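Local coordinates for uncharacterized protein (Bacteroides caccae, PDB 3NO2), which is of unknown function but folds as a six-bladed beta-propeller, related in sequence to the Mal s 1 allergenic protein-like family, at residues S12-I17 and G266-I271; H186-L191 and R200-N205; Q211-A216 and N230-D235. All blocks are in the same frame, centred on the assembly; numbering follows the deposited sequence. Where two conformers were deposited one is given.

The three contacts lie in three consecutive blades, taking the closing blade of strands 6-10, 16-21, 26-32 and 270-274 as next after the last one. Interaction 2 pairs the last two strands of the blade 169-203. Interaction 3 pairs the first two strands of the blade 214-259. The centres of interactions 2 and 3 are about 14 Å apart, and His186 ND1 lies 2.7 Å from Phe213 O, a hydrogen bond. Interactions 1 and 3 also touch: Ser12 O is 2.9 Å from Trp231 NE1. Interactions 1 and 2 stay apart, about 12 Å between nearest atoms. Citrate, probably from the crystallisation liquor, lies near Ser12 and bonds to His234, so interactions 1 and 3 border its site.

Interaction 1 of 3, residues S12-I17 and G266-I271; sequences SGWNKI and GMISTI
Trp14 lays its indole over Gly266. Gly266 CA sits 3.5 Å from the centroid of the five-membered ring, only 11° off the normal, a CH-pi contact. Gly266 N lies over the middle of the indole, nearest Trp14 CE2, on the same face, while Lys16 O is on the opposite face. Trp14 CG is anti to the backbone N (chi1 -169°), which carries CG toward Gly266.

Van der Waals packing continues along the chain. Trp14 CZ3 meets Ile268 CG1 at 3.7 Å, with the two side chains side by side. The selenomethionine Met267 bends at chi3 (-72°) and brings CE to 3.6 Å from Ser12 O, beside Gly13 CA.

The polar link is a water. It donates to Gly13 O at 2.8 Å and accepts from Met267 N at 3.0 Å. Met267 O, beside Trp14 CE3, is buried with no polar partner. The hydroxyls turn elsewhere: Ser12 OG to Glu38 and Ser269 OG to Asn40.

Ser269 and Thr270 both face Gly10 in a classic beta bulge. The contact belongs to the closing blade of the propeller, where strand 270-274 from the C-terminal end joins strands from the N-terminal end.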
loop_
_atom_site.group_PDB
_atom_site.type_symbol
_atom_site.label_atom_id
_atom_site.label_comp_id
_atom_site.label_asym_id
_atom_site.label_seq_id
_atom_site.Cartn_x
_atom_site.Cartn_y
_atom_site.Cartn_z
ATOM N N SER A 12 7.981 -5.431 -1.970
ATOM C CA SER A 12 8.560 -6.589 -1.362
ATOM C C SER A 12 9.475 -7.254 -2.378
ATOM O O SER A 12 9.099 -7.435 -3.548
ATOM C CB SER A 12 7.442 -7.533 -0.952
ATOM O OG SER A 12 7.977 -8.690 -0.351
ATOM N N GLY A 13 10.659 -7.695 -1.939
ATOM C CA GLY A 13 11.596 -8.369 -2.845
ATOM C C GLY A 13 12.385 -7.411 -3.725
ATOM O O GLY A 13 13.119 -7.874 -4.621
ATOM N N TRP A 14 12.249 -6.104 -3.540
ATOM C CA TRP A 14 13.079 -5.091 -4.190
ATOM C C TRP A 14 13.801 -4.355 -3.097
ATOM O O TRP A 14 13.203 -3.797 -2.184
ATOM C CB TRP A 14 12.209 -4.079 -4.947
ATOM C CG TRP A 14 12.930 -3.147 -5.858
ATOM C CD1 TRP A 14 14.256 -3.171 -6.206
ATOM C CD2 TRP A 14 12.372 -2.007 -6.520
ATOM N NE1 TRP A 14 14.548 -2.118 -7.052
ATOM C CE2 TRP A 14 13.397 -1.414 -7.287
ATOM C CE3 TRP A 14 11.092 -1.455 -6.567
ATOM C CZ2 TRP A 14 13.181 -0.282 -8.088
ATOM C CZ3 TRP A 14 10.897 -0.309 -7.345
ATOM C CH2 TRP A 14 11.912 0.216 -8.116
ATOM N N ASN A 15 15.129 -4.395 -3.147
ATOM C CA ASN A 15 15.971 -3.821 -2.099
ATOM C C ASN A 15 16.289 -2.345 -2.195
ATOM O O ASN A 15 17.284 -1.879 -1.607
ATOM C CB ASN A 15 17.260 -4.655 -1.953
ATOM C CG ASN A 15 18.215 -4.470 -3.131
ATOM O OD1 ASN A 15 17.961 -3.717 -4.090
ATOM N ND2 ASN A 15 19.365 -5.156 -3.057
ATOM N N LYS A 16 15.455 -1.597 -2.918
ATOM C CA LYS A 16 15.541 -0.139 -3.076
ATOM C C LYS A 16 14.146 0.428 -2.987
ATOM O O LYS A 16 13.182 -0.240 -3.376
ATOM C CB LYS A 16 16.080 0.260 -4.474
ATOM C CG LYS A 16 17.479 -0.245 -4.807
ATOM C CD LYS A 16 18.544 0.214 -3.860
ATOM C CE LYS A 16 19.924 -0.357 -4.312
ATOM N NZ LYS A 16 21.073 0.023 -3.429
ATOM N N ILE A 17 14.020 1.674 -2.543
ATOM C CA ILE A 17 12.871 2.498 -2.927
ATOM C C ILE A 17 13.376 3.488 -3.980
ATOM O O ILE A 17 14.577 3.758 -4.058
ATOM C CB ILE A 17 12.171 3.201 -1.741
ATOM C CG1 ILE A 17 13.130 4.101 -0.996
ATOM C CG2 ILE A 17 11.572 2.098 -0.800
ATOM C CD1 ILE A 17 12.483 4.903 0.098
ATOM N N GLY A 266 12.428 -3.125 -10.146
ATOM C CA GLY A 266 12.117 -4.207 -9.228
ATOM C C GLY A 266 10.615 -4.405 -9.094
ATOM O O GLY A 266 9.791 -3.704 -9.706
HETATM N N MSE A 267 10.246 -5.346 -8.260
HETATM C CA MSE A 267 8.860 -5.652 -8.007
HETATM C C MSE A 267 8.244 -4.557 -7.146
HETATM O O MSE A 267 8.800 -4.154 -6.129
HETATM C CB MSE A 267 8.739 -6.992 -7.342
HETATM C CG MSE A 267 9.321 -8.128 -8.173
HETATM SE SE MSE A 267 8.822 -9.882 -7.581
HETATM C CE MSE A 267 9.875 -9.846 -6.055
ATOM N N ILE A 268 7.148 -3.982 -7.608
ATOM C CA ILE A 268 6.476 -2.853 -6.982
ATOM C C ILE A 268 5.191 -3.322 -6.320
ATOM O O ILE A 268 4.319 -3.944 -6.937
ATOM C CB ILE A 268 6.180 -1.781 -8.034
ATOM C CG1 ILE A 268 7.483 -1.187 -8.576
ATOM C CG2 ILE A 268 5.291 -0.665 -7.424
ATOM C CD1 ILE A 268 7.295 -0.275 -9.814
ATOM N N SER A 269 5.036 -2.997 -5.024
ATOM C CA SER A 269 3.790 -3.237 -4.303
ATOM C C SER A 269 3.182 -1.962 -3.743
ATOM O O SER A 269 2.057 -2.000 -3.255
ATOM C CB SER A 269 3.922 -4.272 -3.194
ATOM O OG SER A 269 4.865 -3.850 -2.227
ATOM N N THR A 270 3.887 -0.824 -3.841
ATOM C CA THR A 270 3.439 0.431 -3.249
ATOM C C THR A 270 3.885 1.600 -4.116
ATOM O O THR A 270 4.970 1.580 -4.709
ATOM C CB THR A 270 3.920 0.543 -1.777
ATOM O OG1 THR A 270 3.545 1.801 -1.192
ATOM C CG2 THR A 270 5.427 0.365 -1.619
ATOM N N ILE A 271 3.060 2.641 -4.122
ATOM C CA ILE A 271 3.281 3.838 -4.946
ATOM C C ILE A 271 2.707 5.056 -4.277
ATOM O O ILE A 271 1.661 4.964 -3.647
ATOM C CB ILE A 271 2.642 3.650 -6.339
ATOM C CG1 ILE A 271 2.909 4.815 -7.262
ATOM C CG2 ILE A 271 1.129 3.401 -6.245
ATOM C CD1 ILE A 271 2.675 4.482 -8.744
HETATM O O HOH W 1 12.585 -6.867 -7.214
#

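Interaction 2 of 3, residues H186-L191 and R200-N205; sequences HCFVQL and RRVNAN
Val202 N donates to Phe188 O at 2.8 Å, with a nearly straight N-H...O angle of 174°. Phe188 O also lies close to Arg201 CA, a CA-H...O contact. The pair is closed by Phe188 N, which donates to Val202 O at 3.0 Å in the carbonyl plane. Gln190 N then donates to Arg200 O at 2.8 Å. Arg200 O has Val189 CA as a second neighbour, at 3.2 Å. These bonds set the antiparallel register: Phe188 with Val202 and Gln190 with Arg200 are hydrogen-bonded pairs, and Val189 with Arg201 is a non-hydrogen-bonded pair between them.

Phe188 and Val202 carry the apolar contact on one face of the sheet. Phe188 CG stands between the backbone N and the carbonyl carbon (chi1 63°). The ring lies beside Val202, whose CB is over the ring face, 3.8 Å from the centroid. Both methyls touch the outer part of the ring, CG1 reaching Phe188 CZ at 3.6 Å. Leu226 and Ile228 of the next blade also pack on Phe188. Gln190 shares this face, and its NE2 bonds to Asp177.

Val189, Arg201 and Cys187 point to the other face. Val189 CG1 lies over a face of the Arg201 guanidinium, 3.6 Å from NE. Cys187 SG is at the edge of that group, in its plane. The Arg201 chain bends at chi3 (-87°), bringing NE within reach of both.

Past the paired residues, a water donates to His186 O and accepts from Ala204 N. Asn203 OD1 accepts from Asn205 N, an Asx turn. The arrangement is the beta hairpin formed by the third and fourth strands of a four-stranded propeller blade.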
loop_
_atom_site.group_PDB
_atom_site.type_symbol
_atom_site.label_atom_id
_atom_site.label_comp_id
_atom_site.label_asym_id
_atom_site.label_seq_id
_atom_site.Cartn_x
_atom_site.Cartn_y
_atom_site.Cartn_z
ATOM N N HIS A 186 -6.089 -11.818 -7.465
ATOM C CA HIS A 186 -5.995 -11.274 -8.829
ATOM C C HIS A 186 -7.111 -10.320 -9.135
ATOM O O HIS A 186 -7.541 -10.198 -10.282
ATOM C CB HIS A 186 -5.925 -12.377 -9.913
ATOM C CG HIS A 186 -5.078 -13.560 -9.538
ATOM N ND1 HIS A 186 -3.765 -13.444 -9.135
ATOM C CD2 HIS A 186 -5.372 -14.881 -9.453
ATOM C CE1 HIS A 186 -3.274 -14.648 -8.862
ATOM N NE2 HIS A 186 -4.231 -15.543 -9.055
ATOM N N CYS A 187 -7.610 -9.628 -8.126
ATOM C CA CYS A 187 -8.740 -8.752 -8.282
ATOM C C CYS A 187 -8.730 -7.668 -7.210
ATOM O O CYS A 187 -7.954 -7.688 -6.243
ATOM C CB CYS A 187 -10.073 -9.540 -8.177
ATOM S SG CYS A 187 -10.437 -10.193 -6.533
ATOM N N PHE A 188 -9.603 -6.699 -7.389
ATOM C CA PHE A 188 -9.968 -5.802 -6.322
ATOM C C PHE A 188 -11.465 -5.636 -6.240
ATOM O O PHE A 188 -12.188 -5.995 -7.206
ATOM C CB PHE A 188 -9.254 -4.448 -6.453
ATOM C CG PHE A 188 -9.583 -3.640 -7.670
ATOM C CD1 PHE A 188 -10.601 -2.693 -7.640
ATOM C CD2 PHE A 188 -8.797 -3.731 -8.796
ATOM C CE1 PHE A 188 -10.825 -1.880 -8.738
ATOM C CE2 PHE A 188 -9.034 -2.912 -9.892
ATOM C CZ PHE A 188 -10.032 -2.012 -9.850
ATOM N N VAL A 189 -11.959 -5.144 -5.129
ATOM C CA VAL A 189 -13.397 -4.935 -4.958
ATOM C C VAL A 189 -13.659 -3.487 -4.573
ATOM O O VAL A 189 -12.771 -2.795 -4.076
ATOM C CB VAL A 189 -14.015 -5.865 -3.907
ATOM C CG1 VAL A 189 -13.867 -7.331 -4.342
ATOM C CG2 VAL A 189 -13.370 -5.599 -2.521
ATOM N N GLN A 190 -14.879 -3.024 -4.857
ATOM C CA GLN A 190 -15.374 -1.769 -4.360
ATOM C C GLN A 190 -16.395 -2.063 -3.261
ATOM O O GLN A 190 -17.331 -2.853 -3.515
ATOM C CB GLN A 190 -15.988 -0.976 -5.516
ATOM C CG GLN A 190 -16.534 0.378 -5.100
ATOM C CD GLN A 190 -17.053 1.191 -6.282
ATOM O OE1 GLN A 190 -16.603 1.006 -7.408
ATOM N NE2 GLN A 190 -17.992 2.108 -6.017
ATOM N N LEU A 191 -16.208 -1.443 -2.108
ATOM C CA LEU A 191 -17.101 -1.579 -0.958
ATOM C C LEU A 191 -17.904 -0.309 -0.740
ATOM O O LEU A 191 -17.344 0.781 -0.696
ATOM C CB LEU A 191 -16.326 -1.826 0.332
ATOM C CG LEU A 191 -15.520 -3.100 0.396
ATOM C CD1 LEU A 191 -14.911 -3.241 1.825
ATOM C CD2 LEU A 191 -16.351 -4.302 0.033
ATOM N N ARG A 200 -18.863 -4.068 -6.439
ATOM C CA ARG A 200 -18.254 -4.442 -7.689
ATOM C C ARG A 200 -16.974 -5.231 -7.418
ATOM O O ARG A 200 -16.278 -4.911 -6.454
ATOM C CB ARG A 200 -17.891 -3.185 -8.457
ATOM C CG ARG A 200 -17.453 -3.480 -9.791
ATOM C CD ARG A 200 -17.158 -2.234 -10.519
ATOM N NE ARG A 200 -16.861 -2.577 -11.893
ATOM C CZ ARG A 200 -16.315 -1.737 -12.757
ATOM N NH1 ARG A 200 -16.003 -0.501 -12.365
ATOM N NH2 ARG A 200 -16.082 -2.148 -13.994
ATOM N N ARG A 201 -16.705 -6.273 -8.216
ATOM C CA ARG A 201 -15.415 -6.986 -8.229
ATOM C C ARG A 201 -14.807 -6.883 -9.616
ATOM O O ARG A 201 -15.423 -7.285 -10.639
ATOM C CB ARG A 201 -15.529 -8.463 -7.814
ATOM C CG ARG A 201 -14.164 -9.209 -7.722
ATOM C CD ARG A 201 -14.268 -10.646 -7.116
ATOM N NE ARG A 201 -14.190 -10.710 -5.639
ATOM C CZ ARG A 201 -15.234 -10.907 -4.833
ATOM N NH1 ARG A 201 -16.447 -11.073 -5.340
ATOM N NH2 ARG A 201 -15.066 -10.957 -3.517
ATOM N N VAL A 202 -13.570 -6.384 -9.643
ATOM C CA VAL A 202 -12.843 -6.109 -10.836
ATOM C C VAL A 202 -11.688 -7.063 -10.969
ATOM O O VAL A 202 -10.814 -7.146 -10.092
ATOM C CB VAL A 202 -12.313 -4.652 -10.861
ATOM C CG1 VAL A 202 -11.585 -4.337 -12.140
ATOM C CG2 VAL A 202 -13.485 -3.679 -10.583
ATOM N N ASN A 203 -11.679 -7.819 -12.037
ATOM C CA ASN A 203 -10.544 -8.664 -12.320
ATOM C C ASN A 203 -10.008 -8.409 -13.707
ATOM O O ASN A 203 -10.421 -7.425 -14.358
ATOM C CB ASN A 203 -10.883 -10.096 -12.082
ATOM C CG ASN A 203 -11.993 -10.588 -12.956
ATOM O OD1 ASN A 203 -12.092 -10.194 -14.121
ATOM N ND2 ASN A 203 -12.864 -11.412 -12.397
ATOM N N ALA A 204 -9.077 -9.226 -14.159
ATOM C CA ALA A 204 -8.475 -8.977 -15.461
ATOM C C ALA A 204 -9.454 -9.011 -16.647
ATOM O O ALA A 204 -9.180 -8.393 -17.698
ATOM C CB ALA A 204 -7.308 -9.946 -15.698
ATOM N N ASN A 205 -10.570 -9.694 -16.504
ATOM C CA ASN A 205 -11.555 -9.705 -17.594
ATOM C C ASN A 205 -12.268 -8.359 -17.719
ATOM O O ASN A 205 -12.911 -8.109 -18.748
ATOM C CB ASN A 205 -12.614 -10.787 -17.357
ATOM C CG ASN A 205 -12.071 -12.195 -17.504
ATOM O OD1 ASN A 205 -11.113 -12.442 -18.245
ATOM N ND2 ASN A 205 -12.695 -13.137 -16.793
HETATM O O HOH W 2 -7.754 -11.341 -12.764
#

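Interaction 3 of 3, residues Q211-A216 and N230-D235; sequences QLFFVA and NWQGHD
Phe213, Phe214 and Asn230 have the most surface buried in this contact, which lies at the open end of the beta hairpin of strands 214-220 and 226-231 in a propeller blade, away from its turn.

Asn230 holds the chain ahead of the strand with both ends of its amide. OD1 accepts from Phe213 N at 2.8 Å, almost straight (176°) and in the plane of the amide carbonyl. ND2 donates to Gln211 O at 3.1 Å, and also bonds to Pro244 O. Asn230 CG is anti to the backbone N (chi1 -168°), which carries the amide toward the 211-213 backbone.

Polar and apolar groups pack round the Phe213 ring. Asn230 ND2 and Asp235 OD2 both come at the ring edge, Asp235 OD2 at 3.3 Å from Phe213 CE1. Gln232 CG lies 3.9 Å from Phe213 CD2, and His243 meets the ring edge-to-face.

Phe214 pairs with Trp231 through two backbone bonds, N to O in each direction. On the same side of the sheet, Trp231 points its edge at the face of Phe214, a T-shaped pair with centroids 5.5 Å apart and planes at 76°. Trp231 CE3 also reaches Phe214 CB. His234 completes the aromatic cluster; its ND1 bonds to Asp184 and its NE2 to citrate.

A water joins the two segments, accepting from Gln211 NE2 at 3.0 Å and donating to Asp235 OD2 at 2.8 Å.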
loop_
_atom_site.group_PDB
_atom_site.type_symbol
_atom_site.label_atom_id
_atom_site.label_comp_id
_atom_site.label_asym_id
_atom_site.label_seq_id
_atom_site.Cartn_x
_atom_site.Cartn_y
_atom_site.Cartn_z
ATOM N N GLN A 211 -2.603 -8.852 -17.358
ATOM C CA GLN A 211 -2.899 -10.005 -16.493
ATOM C C GLN A 211 -2.531 -9.540 -15.071
ATOM O O GLN A 211 -1.383 -9.129 -14.820
ATOM C CB GLN A 211 -2.056 -11.226 -16.868
ATOM C CG GLN A 211 -2.301 -12.390 -15.897
ATOM C CD GLN A 211 -1.479 -13.651 -16.185
ATOM O OE1 GLN A 211 -0.904 -13.808 -17.297
ATOM N NE2 GLN A 211 -1.430 -14.578 -15.208
ATOM N N LEU A 212 -3.473 -9.639 -14.148
ATOM C CA LEU A 212 -3.253 -9.290 -12.736
ATOM C C LEU A 212 -2.676 -10.467 -11.988
ATOM O O LEU A 212 -3.217 -11.579 -12.044
ATOM C CB LEU A 212 -4.531 -8.830 -12.080
ATOM C CG LEU A 212 -5.164 -7.546 -12.677
ATOM C CD1 LEU A 212 -6.538 -7.242 -12.056
ATOM C CD2 LEU A 212 -4.212 -6.326 -12.554
ATOM N N PHE A 213 -1.539 -10.209 -11.341
ATOM C CA PHE A 213 -0.857 -11.187 -10.481
ATOM C C PHE A 213 -1.291 -10.919 -9.034
ATOM O O PHE A 213 -2.464 -11.115 -8.730
ATOM C CB PHE A 213 0.641 -11.095 -10.746
ATOM C CG PHE A 213 1.011 -11.612 -12.112
ATOM C CD1 PHE A 213 1.283 -12.962 -12.282
ATOM C CD2 PHE A 213 0.960 -10.838 -13.225
ATOM C CE1 PHE A 213 1.577 -13.483 -13.568
ATOM C CE2 PHE A 213 1.255 -11.362 -14.477
ATOM C CZ PHE A 213 1.554 -12.648 -14.638
ATOM N N PHE A 214 -0.409 -10.408 -8.166
ATOM C CA PHE A 214 -0.838 -10.038 -6.812
ATOM C C PHE A 214 -1.239 -8.585 -6.890
ATOM O O PHE A 214 -0.404 -7.712 -7.162
ATOM C CB PHE A 214 0.337 -10.249 -5.843
ATOM C CG PHE A 214 0.061 -9.885 -4.409
ATOM C CD1 PHE A 214 0.037 -8.562 -4.021
ATOM C CD2 PHE A 214 -0.167 -10.876 -3.469
ATOM C CE1 PHE A 214 -0.228 -8.233 -2.707
ATOM C CE2 PHE A 214 -0.402 -10.551 -2.157
ATOM C CZ PHE A 214 -0.455 -9.255 -1.756
ATOM N N VAL A 215 -2.500 -8.303 -6.644
ATOM C CA VAL A 215 -3.037 -6.933 -6.721
ATOM C C VAL A 215 -2.664 -6.255 -5.400
ATOM O O VAL A 215 -3.239 -6.549 -4.338
ATOM C CB VAL A 215 -4.517 -6.861 -7.030
ATOM C CG1 VAL A 215 -5.014 -5.407 -7.005
ATOM C CG2 VAL A 215 -4.799 -7.529 -8.366
ATOM N N ALA A 216 -1.633 -5.409 -5.469
ATOM C CA ALA A 216 -1.042 -4.679 -4.326
ATOM C C ALA A 216 -1.680 -3.270 -4.302
ATOM O O ALA A 216 -2.882 -3.105 -4.553
ATOM C CB ALA A 216 0.476 -4.729 -4.354
ATOM N N ASN A 230 1.164 -4.244 -9.709
ATOM C CA ASN A 230 0.920 -5.602 -10.187
ATOM C C ASN A 230 2.079 -6.513 -9.831
ATOM O O ASN A 230 2.952 -6.793 -10.642
ATOM C CB ASN A 230 0.740 -5.544 -11.713
ATOM C CG ASN A 230 0.213 -6.824 -12.302
ATOM O OD1 ASN A 230 -0.474 -7.580 -11.614
ATOM N ND2 ASN A 230 0.551 -7.120 -13.569
ATOM N N TRP A 231 2.118 -6.931 -8.561
ATOM C CA TRP A 231 3.308 -7.528 -7.971
ATOM C C TRP A 231 3.394 -9.006 -8.364
ATOM O O TRP A 231 2.425 -9.774 -8.200
ATOM C CB TRP A 231 3.229 -7.333 -6.446
ATOM C CG TRP A 231 4.460 -7.761 -5.680
ATOM C CD1 TRP A 231 5.600 -7.035 -5.473
ATOM C CD2 TRP A 231 4.672 -9.002 -5.003
ATOM N NE1 TRP A 231 6.489 -7.737 -4.727
ATOM C CE2 TRP A 231 5.947 -8.942 -4.410
ATOM C CE3 TRP A 231 3.892 -10.124 -4.801
ATOM C CZ2 TRP A 231 6.452 -9.974 -3.650
ATOM C CZ3 TRP A 231 4.419 -11.185 -4.029
ATOM C CH2 TRP A 231 5.663 -11.097 -3.491
ATOM N N GLN A 232 4.555 -9.395 -8.840
ATOM C CA GLN A 232 4.750 -10.671 -9.511
ATOM C C GLN A 232 5.519 -11.717 -8.698
ATOM O O GLN A 232 5.896 -12.766 -9.238
ATOM C CB GLN A 232 5.397 -10.457 -10.881
ATOM C CG GLN A 232 4.431 -9.648 -11.797
ATOM C CD GLN A 232 5.066 -9.094 -13.035
ATOM O OE1 GLN A 232 5.858 -9.755 -13.695
ATOM N NE2 GLN A 232 4.658 -7.864 -13.401
ATOM N N GLY A 233 5.684 -11.510 -7.418
ATOM C CA GLY A 233 6.546 -12.386 -6.609
ATOM C C GLY A 233 5.953 -13.718 -6.226
ATOM O O GLY A 233 6.688 -14.533 -5.633
ATOM N N HIS A 234 4.691 -13.990 -6.527
ATOM C CA HIS A 234 4.096 -15.276 -6.239
ATOM C C HIS A 234 3.862 -16.091 -7.496
ATOM O O HIS A 234 3.257 -17.187 -7.404
ATOM C CB HIS A 234 2.763 -15.126 -5.471
ATOM C CG HIS A 234 2.904 -14.694 -4.048
ATOM N ND1 HIS A 234 1.837 -14.282 -3.287
ATOM C CD2 HIS A 234 3.998 -14.584 -3.250
ATOM C CE1 HIS A 234 2.260 -13.965 -2.069
ATOM N NE2 HIS A 234 3.561 -14.118 -2.035
ATOM N N ASP A 235 4.299 -15.632 -8.659
ATOM C CA ASP A 235 4.095 -16.460 -9.828
ATOM C C ASP A 235 5.378 -16.591 -10.627
ATOM O O ASP A 235 5.820 -15.626 -11.224
ATOM C CB ASP A 235 2.901 -15.913 -10.615
ATOM C CG ASP A 235 2.452 -16.841 -11.746
ATOM O OD1 ASP A 235 3.173 -17.805 -12.082
ATOM O OD2 ASP A 235 1.382 -16.575 -12.294
HETATM O O HOH W 3 0.259 -17.076 -14.791
#